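Local coordinates for protein acetate CoA-transferase subunit beta (Escherichia coli DH5[alpha], PDB 5DBN) that transfers coenzyme A from acetyl-CoA to acetoacetate and other short-chain fatty acids through a covalent enzyme-CoA intermediate, at residues 101-115 against 150-164. Residues are numbered along the deposited sequence; the frame is centred on the assembly and turned at random.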
loop_
_atom_site.group_PDB
_atom_site.type_symbol
_atom_site.label_atom_id
_atom_site.label_comp_id
_atom_site.label_asym_id
_atom_site.label_seq_id
_atom_site.Cartn_x
_atom_site.Cartn_y
_atom_site.Cartn_z
ATOM N N LEU B 101 22.119 22.810 -0.541
ATOM C CA LEU B 101 22.301 24.243 -0.366
ATOM C C LEU B 101 23.125 24.464 0.889
ATOM O O LEU B 101 24.012 25.314 0.919
ATOM C CB LEU B 101 20.958 24.965 -0.252
ATOM C CG LEU B 101 20.008 24.841 -1.443
ATOM C CD1 LEU B 101 18.592 25.206 -1.033
ATOM C CD2 LEU B 101 20.484 25.730 -2.584
ATOM N N GLN B 102 22.830 23.674 1.919
ATOM C CA GLN B 102 23.534 23.771 3.191
ATOM C C GLN B 102 23.560 22.439 3.940
ATOM O O GLN B 102 22.610 21.655 3.882
ATOM C CB GLN B 102 22.894 24.849 4.072
ATOM C CG GLN B 102 23.045 26.257 3.523
ATOM C CD GLN B 102 22.502 27.323 4.448
ATOM O OE1 GLN B 102 21.735 27.043 5.369
ATOM N NE2 GLN B 102 22.909 28.564 4.205
ATOM N N VAL B 103 24.667 22.204 4.640
ATOM C CA VAL B 103 24.816 21.068 5.543
ATOM C C VAL B 103 25.536 21.577 6.786
ATOM O O VAL B 103 26.350 22.494 6.684
ATOM C CB VAL B 103 25.612 19.912 4.893
ATOM C CG1 VAL B 103 25.755 18.739 5.857
ATOM C CG2 VAL B 103 24.944 19.460 3.603
ATOM N N ASP B 104 25.237 21.009 7.953
ATOM C CA ASP B 104 25.900 21.449 9.180
ATOM C C ASP B 104 26.433 20.309 10.045
ATOM O O ASP B 104 26.242 19.130 9.741
ATOM C CB ASP B 104 24.955 22.331 10.011
ATOM C CG ASP B 104 23.665 21.627 10.402
ATOM O OD1 ASP B 104 23.650 20.384 10.523
ATOM O OD2 ASP B 104 22.655 22.334 10.606
ATOM N N GLU B 105 27.117 20.691 11.121
ATOM C CA GLU B 105 27.798 19.750 12.003
ATOM C C GLU B 105 26.843 18.745 12.641
ATOM O O GLU B 105 27.260 17.662 13.051
ATOM C CB GLU B 105 28.547 20.517 13.101
ATOM C CG GLU B 105 27.638 21.342 14.003
ATOM C CD GLU B 105 28.398 22.302 14.902
ATOM O OE1 GLU B 105 29.424 22.861 14.457
ATOM O OE2 GLU B 105 27.962 22.505 16.056
ATOM N N GLU B 106 25.566 19.107 12.723
ATOM C CA GLU B 106 24.547 18.215 13.267
ATOM C C GLU B 106 23.950 17.328 12.177
ATOM O O GLU B 106 22.915 16.693 12.381
ATOM C CB GLU B 106 23.444 19.020 13.957
ATOM C CG GLU B 106 23.938 19.860 15.125
ATOM C CD GLU B 106 24.503 19.016 16.256
ATOM O OE1 GLU B 106 23.967 17.915 16.504
ATOM O OE2 GLU B 106 25.487 19.450 16.893
ATOM N N ALA B 107 24.609 17.302 11.022
ATOM C CA ALA B 107 24.201 16.474 9.888
ATOM C C ALA B 107 22.823 16.849 9.344
ATOM O O ALA B 107 22.201 16.062 8.629
ATOM C CB ALA B 107 24.228 14.994 10.279
ATOM N N ASN B 108 22.355 18.055 9.658
ATOM C CA ASN B 108 21.105 18.545 9.089
ATOM C C ASN B 108 21.308 18.907 7.621
ATOM O O ASN B 108 22.429 19.191 7.200
ATOM C CB ASN B 108 20.584 19.757 9.862
ATOM C CG ASN B 108 20.401 19.475 11.341
ATOM O OD1 ASN B 108 20.023 18.371 11.732
ATOM N ND2 ASN B 108 20.667 20.476 12.172
ATOM N N LEU B 109 20.225 18.885 6.848
ATOM C CA LEU B 109 20.290 19.181 5.420
ATOM C C LEU B 109 19.220 20.181 5.006
ATOM O O LEU B 109 18.087 20.129 5.482
ATOM C CB LEU B 109 20.135 17.902 4.596
ATOM C CG LEU B 109 20.126 18.071 3.072
ATOM C CD1 LEU B 109 21.477 18.559 2.566
ATOM C CD2 LEU B 109 19.722 16.780 2.389
ATOM N N ALA B 110 19.602 21.088 4.116
ATOM C CA ALA B 110 18.670 21.995 3.461
ATOM C C ALA B 110 18.985 22.010 1.969
ATOM O O ALA B 110 20.103 22.352 1.576
ATOM C CB ALA B 110 18.769 23.391 4.051
ATOM N N ASN B 111 18.021 21.619 1.138
ATOM C CA ASN B 111 18.264 21.542 -0.301
ATOM C C ASN B 111 16.991 21.577 -1.139
ATOM O O ASN B 111 16.963 21.041 -2.249
ATOM C CB ASN B 111 19.060 20.271 -0.634
ATOM C CG ASN B 111 18.201 19.011 -0.642
ATOM O OD1 ASN B 111 17.184 18.924 0.041
ATOM N ND2 ASN B 111 18.623 18.024 -1.420
ATOM N N TRP B 112 15.944 22.215 -0.619
ATOM C CA TRP B 112 14.680 22.309 -1.347
ATOM C C TRP B 112 14.121 23.727 -1.412
ATOM O O TRP B 112 13.160 23.977 -2.137
ATOM C CB TRP B 112 13.639 21.374 -0.725
ATOM C CG TRP B 112 13.096 21.815 0.602
ATOM C CD1 TRP B 112 13.678 21.644 1.823
ATOM C CD2 TRP B 112 11.851 22.483 0.842
ATOM N NE1 TRP B 112 12.876 22.167 2.808
ATOM C CE2 TRP B 112 11.747 22.688 2.232
ATOM C CE3 TRP B 112 10.815 22.929 0.016
ATOM C CZ2 TRP B 112 10.651 23.322 2.814
ATOM C CZ3 TRP B 112 9.727 23.557 0.598
ATOM C CH2 TRP B 112 9.654 23.747 1.982
ATOM N N VAL B 113 14.710 24.658 -0.668
ATOM C CA VAL B 113 14.236 26.036 -0.714
ATOM C C VAL B 113 15.275 27.034 -0.212
ATOM O O VAL B 113 15.973 26.791 0.775
ATOM C CB VAL B 113 12.927 26.198 0.102
ATOM C CG1 VAL B 113 13.137 25.783 1.553
ATOM C CG2 VAL B 113 12.400 27.628 0.013
ATOM N N VAL B 114 15.368 28.154 -0.925
ATOM C CA VAL B 114 16.206 29.280 -0.540
ATOM C C VAL B 114 15.296 30.456 -0.187
ATOM O O VAL B 114 14.458 30.848 -0.999
ATOM C CB VAL B 114 17.177 29.694 -1.668
ATOM C CG1 VAL B 114 18.043 30.869 -1.230
ATOM C CG2 VAL B 114 18.047 28.521 -2.080
ATOM N N PRO B 115 15.444 31.017 1.024
ATOM C CA PRO B 115 14.617 32.182 1.359
ATOM C C PRO B 115 14.863 33.360 0.421
ATOM O O PRO B 115 16.017 33.704 0.163
ATOM C CB PRO B 115 15.051 32.527 2.788
ATOM C CG PRO B 115 15.634 31.270 3.330
ATOM C CD PRO B 115 16.272 30.585 2.165
ATOM N N ILE B 150 28.746 24.947 4.272
ATOM C CA ILE B 150 28.942 23.972 5.342
ATOM C C ILE B 150 29.035 24.717 6.677
ATOM O O ILE B 150 30.093 25.236 7.031
ATOM C CB ILE B 150 30.201 23.117 5.100
ATOM C CG1 ILE B 150 30.139 22.496 3.699
ATOM C CG2 ILE B 150 30.317 22.032 6.160
ATOM C CD1 ILE B 150 31.390 21.757 3.277
ATOM N N LEU B 151 27.923 24.761 7.410
ATOM C CA LEU B 151 27.769 25.675 8.545
ATOM C C LEU B 151 27.663 24.982 9.904
ATOM O O LEU B 151 27.636 23.760 9.990
ATOM C CB LEU B 151 26.526 26.541 8.331
ATOM C CG LEU B 151 26.434 27.243 6.974
ATOM C CD1 LEU B 151 25.088 27.938 6.825
ATOM C CD2 LEU B 151 27.581 28.228 6.793
ATOM N N ARG B 152 27.618 25.779 10.968
ATOM C CA ARG B 152 27.347 25.259 12.305
ATOM C C ARG B 152 25.889 24.844 12.421
ATOM O O ARG B 152 25.561 23.841 13.051
ATOM C CB ARG B 152 27.682 26.297 13.374
ATOM C CG ARG B 152 29.166 26.564 13.532
ATOM C CD ARG B 152 29.427 27.600 14.610
ATOM N NE ARG B 152 30.855 27.811 14.823
ATOM C CZ ARG B 152 31.365 28.574 15.785
ATOM N NH1 ARG B 152 30.564 29.214 16.626
ATOM N NH2 ARG B 152 32.680 28.700 15.906
ATOM N N ARG B 153 25.019 25.637 11.808
ATOM C CA ARG B 153 23.589 25.374 11.807
ATOM C C ARG B 153 22.989 25.958 10.540
ATOM O O ARG B 153 23.230 27.121 10.218
ATOM C CB ARG B 153 22.922 25.976 13.046
ATOM C CG ARG B 153 21.403 25.822 13.098
ATOM C CD ARG B 153 20.978 24.361 13.037
ATOM N NE ARG B 153 19.554 24.177 13.326
ATOM C CZ ARG B 153 18.577 24.256 12.426
ATOM N NH1 ARG B 153 18.845 24.520 11.153
ATOM N NH2 ARG B 153 17.319 24.067 12.802
ATOM N N CYS B 154 22.218 25.149 9.818
ATOM C CA CYS B 154 21.575 25.610 8.595
ATOM C C CYS B 154 20.681 26.806 8.902
ATOM O O CYS B 154 19.956 26.803 9.896
ATOM C CB CYS B 154 20.755 24.486 7.960
ATOM S SG CYS B 154 21.735 23.106 7.322
ATOM N N THR B 155 20.743 27.829 8.055
ATOM C CA THR B 155 19.899 29.008 8.223
ATOM C C THR B 155 18.686 28.896 7.304
ATOM O O THR B 155 17.656 29.522 7.545
ATOM C CB THR B 155 20.672 30.317 7.932
ATOM O OG1 THR B 155 19.852 31.447 8.259
ATOM C CG2 THR B 155 21.089 30.396 6.475
ATOM N N MET B 156 18.820 28.092 6.253
ATOM C CA MET B 156 17.723 27.852 5.325
ATOM C C MET B 156 16.835 26.721 5.844
ATOM O O MET B 156 17.275 25.921 6.671
ATOM C CB MET B 156 18.257 27.511 3.934
ATOM C CG MET B 156 19.133 28.591 3.322
ATOM S SD MET B 156 19.687 28.160 1.658
ATOM C CE MET B 156 20.734 29.558 1.273
ATOM N N PRO B 157 15.582 26.648 5.361
ATOM C CA PRO B 157 14.658 25.596 5.804
ATOM C C PRO B 157 15.198 24.187 5.565
ATOM O O PRO B 157 15.646 23.866 4.463
ATOM C CB PRO B 157 13.405 25.852 4.959
ATOM C CG PRO B 157 13.482 27.291 4.592
ATOM C CD PRO B 157 14.937 27.584 4.423
ATOM N N LEU B 158 15.151 23.358 6.600
ATOM C CA LEU B 158 15.715 22.018 6.528
ATOM C C LEU B 158 14.916 21.097 5.614
ATOM O O LEU B 158 13.693 21.195 5.523
ATOM C CB LEU B 158 15.788 21.392 7.921
ATOM C CG LEU B 158 16.640 22.099 8.973
ATOM C CD1 LEU B 158 16.629 21.307 10.269
ATOM C CD2 LEU B 158 18.060 22.293 8.483
ATOM N N THR B 159 15.631 20.218 4.925
ATOM C CA THR B 159 15.024 19.094 4.232
ATOM C C THR B 159 14.791 17.987 5.253
ATOM O O THR B 159 13.778 17.288 5.222
ATOM C CB THR B 159 15.917 18.582 3.088
ATOM O OG1 THR B 159 16.153 19.642 2.155
ATOM C CG2 THR B 159 15.268 17.408 2.371
ATOM N N ALA B 160 15.753 17.840 6.157
ATOM C CA ALA B 160 15.668 16.873 7.240
ATOM C C ALA B 160 16.710 17.198 8.300
ATOM O O ALA B 160 17.603 18.012 8.067
ATOM C CB ALA B 160 15.867 15.466 6.718
ATOM N N GLN B 161 16.589 16.562 9.460
ATOM C CA GLN B 161 17.547 16.751 10.540
ATOM C C GLN B 161 18.320 15.463 10.799
ATOM O O GLN B 161 17.748 14.371 10.789
ATOM C CB GLN B 161 16.836 17.208 11.818
ATOM C CG GLN B 161 15.784 16.243 12.331
ATOM C CD GLN B 161 15.139 16.719 13.619
ATOM O OE1 GLN B 161 15.353 17.852 14.049
ATOM N NE2 GLN B 161 14.351 15.852 14.243
ATOM N N HIS B 162 19.626 15.603 11.017
ATOM C CA HIS B 162 20.494 14.483 11.380
ATOM C C HIS B 162 20.430 13.324 10.385
ATOM O O HIS B 162 20.385 12.162 10.789
ATOM C CB HIS B 162 20.121 13.974 12.775
ATOM C CG HIS B 162 19.849 15.066 13.763
ATOM N ND1 HIS B 162 20.820 15.951 14.182
ATOM C CD2 HIS B 162 18.719 15.405 14.426
ATOM C CE1 HIS B 162 20.295 16.795 15.053
ATOM N NE2 HIS B 162 19.022 16.486 15.220
ATOM N N ALA B 163 20.442 13.644 9.094
ATOM C CA ALA B 163 20.210 12.646 8.049
ATOM C C ALA B 163 21.438 12.365 7.178
ATOM O O ALA B 163 21.538 11.295 6.576
ATOM C CB ALA B 163 19.051 13.091 7.173
ATOM N N VAL B 164 22.362 13.318 7.099
ATOM C CA VAL B 164 23.514 13.194 6.203
ATOM C C VAL B 164 24.595 12.268 6.759
ATOM O O VAL B 164 24.995 12.389 7.917
ATOM C CB VAL B 164 24.143 14.576 5.909
ATOM C CG1 VAL B 164 25.309 14.445 4.937
ATOM C CG2 VAL B 164 23.099 15.528 5.351
#
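Asp104 OD2 accepts two N-H groups. Cys154 N donates to Asp104 OD2 at 3.0 Å, on the anti lone pair, and Asn108 ND2 comes in on the syn side. OD1 of Asp104 takes Asn108 N at 2.8 Å, within the hairpin whose type I turn runs from Asp104 to Ala107. CG of Asp104 stands between backbone N and carbonyl carbon (chi1 59°), which turns the carboxylate to the loop at Cys154. With an alanine in place of Asp104, Cys154 N and Asn108 N would probably lose their acceptor, and the Asn108 amide its hold at ND2. That amide is used at both ends, because Asn108 OD1 accepts His162 N at 2.9 Å and lies over one face of the His162 ring. Gln102 OE1 likewise holds Thr155 N at 3.0 Å, in the carbonyl plane, and Met156 N from above it. Trp112 donates NE1 to Leu158 O at 3.0 Å. Strand 150-151 runs parallel to 102-104, while Thr159 and Ala160 both face Leu109, a classic beta bulge. Val103, Leu109 and Val164 pack on Ile137 of the main sheet. Side-chain oxygens of the hairpin thus satisfy loop N-H groups outside regular strand pairing, so side-chain chemistry sets the loop's path.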